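Side-chain contact in M32 carboxypeptidase (Pyrococcus furiosus, PDB 1KA2), which removes amino acids one at a time from the C-terminus of peptides with broad specificity, as a cobalt-dependent metallocarboxypeptidase working as a homodimer: residues R88-S93 / F286-G291. Sequence-based numbering, arbitrary orientation.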
# COMPACT_ATOMS: atom_id res chain seq x y z
N ARG A 88 17.69 12.54 22.00
CA ARG A 88 18.91 12.41 21.20
C ARG A 88 18.53 12.22 19.74
O ARG A 88 19.00 12.94 18.86
CB ARG A 88 19.76 11.22 21.65
CG ARG A 88 21.18 11.26 21.08
CD ARG A 88 21.92 9.93 21.23
NE ARG A 88 21.71 9.02 20.10
CZ ARG A 88 20.70 8.15 20.01
NH1 ARG A 88 19.81 8.06 20.98
NH2 ARG A 88 20.60 7.36 18.95
N VAL A 89 17.66 11.25 19.49
CA VAL A 89 17.21 10.93 18.14
C VAL A 89 16.53 12.12 17.46
O VAL A 89 16.88 12.49 16.34
CB VAL A 89 16.24 9.72 18.16
CG1 VAL A 89 15.58 9.54 16.79
CG2 VAL A 89 17.00 8.47 18.55
N LEU A 90 15.55 12.72 18.14
CA LEU A 90 14.85 13.85 17.56
C LEU A 90 15.74 15.07 17.41
O LEU A 90 15.57 15.85 16.47
CB LEU A 90 13.60 14.19 18.39
CG LEU A 90 12.46 13.15 18.28
CD1 LEU A 90 11.31 13.56 19.17
CD2 LEU A 90 11.99 13.04 16.83
N ASP A 91 16.70 15.25 18.31
CA ASP A 91 17.59 16.40 18.20
C ASP A 91 18.43 16.26 16.93
O ASP A 91 18.63 17.22 16.19
CB ASP A 91 18.50 16.53 19.43
CG ASP A 91 19.36 17.78 19.38
OD1 ASP A 91 20.60 17.65 19.44
OD2 ASP A 91 18.80 18.90 19.28
N ARG A 92 18.91 15.05 16.66
CA ARG A 92 19.71 14.79 15.47
C ARG A 92 18.90 15.02 14.19
O ARG A 92 19.43 15.53 13.19
CB ARG A 92 20.23 13.36 15.50
CG ARG A 92 20.99 12.92 14.25
CD ARG A 92 21.38 11.45 14.34
NE ARG A 92 21.65 10.87 13.03
CZ ARG A 92 22.79 11.00 12.35
NH1 ARG A 92 23.80 11.70 12.86
NH2 ARG A 92 22.90 10.45 11.15
N SER A 93 17.62 14.66 14.21
CA SER A 93 16.76 14.84 13.04
C SER A 93 16.47 16.30 12.76
O SER A 93 16.62 16.76 11.63
CB SER A 93 15.44 14.11 13.21
OG SER A 93 15.62 12.71 13.28
N PHE A 286 5.30 3.64 17.84
CA PHE A 286 4.92 5.03 17.52
C PHE A 286 5.94 6.10 17.95
O PHE A 286 5.71 7.29 17.76
CB PHE A 286 3.57 5.38 18.14
CG PHE A 286 2.53 4.35 17.92
CD1 PHE A 286 1.99 3.66 18.99
CD2 PHE A 286 2.11 4.04 16.63
CE1 PHE A 286 1.03 2.66 18.78
CE2 PHE A 286 1.16 3.06 16.41
CZ PHE A 286 0.62 2.36 17.48
N THR A 287 7.07 5.67 18.51
CA THR A 287 8.10 6.60 18.98
C THR A 287 9.38 6.51 18.16
O THR A 287 9.67 5.48 17.56
CB THR A 287 8.49 6.33 20.43
OG1 THR A 287 9.35 5.19 20.47
CG2 THR A 287 7.26 6.06 21.27
N PRO A 288 10.19 7.58 18.16
CA PRO A 288 11.45 7.60 17.42
C PRO A 288 12.58 6.66 17.88
O PRO A 288 13.60 6.58 17.21
CB PRO A 288 11.86 9.07 17.47
CG PRO A 288 11.21 9.57 18.71
CD PRO A 288 9.87 8.91 18.70
N ILE A 289 12.40 5.96 19.00
CA ILE A 289 13.43 5.04 19.46
C ILE A 289 13.21 3.62 18.96
O ILE A 289 14.11 2.78 19.02
CB ILE A 289 13.58 5.00 21.00
CG1 ILE A 289 12.22 4.84 21.68
CG2 ILE A 289 14.32 6.25 21.48
CD1 ILE A 289 12.32 4.78 23.20
N ALA A 290 12.00 3.35 18.47
CA ALA A 290 11.71 2.03 17.91
C ALA A 290 12.40 1.96 16.54
O ALA A 290 12.48 2.96 15.84
CB ALA A 290 10.20 1.85 17.74
N GLY A 291 12.92 0.78 16.18
CA GLY A 291 13.58 0.62 14.89
C GLY A 291 15.11 0.60 14.85
O GLY A 291 15.77 1.24 15.66
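A type I beta turn, Thr287 to Ala290, in the loop between helices 261-278 and 295-309 presses its proline against helix 81-99, where Val89 and Leu90 receive it. These loop-flanking helices carry the metal ligands of this M32 peptidase, His269 and His273 on the first and Glu299 on the second, but the contact itself lies away from the metal and is apolar packing. Pro288 takes the second position of the turn, where its ring-restricted phi of -67° fits naturally, and the compact ring projects toward the helix. Its CG reaches the branch point of Leu90, CG to CG 3.8 Å, with both leucine methyls, CD1 and CD2, at 4.0 Å from that same proline CG. Leucine suits this place because its fork spreads over the end of the ring. Its CG stands opposite the carbonyl carbon and beside the backbone N (chi1 -71°), which brings the branch up against the proline ring although the CB sets off along the flank of the contact. Tyr17 of helix 8-36 touches both Leu90 and Pro288, so helix 8-36 joins helix 81-99 and the loop at this point; Leu90 and Pro288 are both buried. Cut back to an alanine, the leucine position would probably strip Pro288 CG of the three carbons packed on it and leave a gap beside Tyr17. The turn is closed by a backbone bond from Ala290 N to Thr287 O, and a weak hydrogen bond from Ile289 N to the side-chain OG1 of Thr287 adds to it. Val89, branched at CB and therefore short and stiff, packs beside Leu90 one residue earlier on the helix. With chi1 at 170°, its CG1 extends away from the backbone N and packs at 3.8 Å from Pro288 CB and 3.6 Å from Pro288 O.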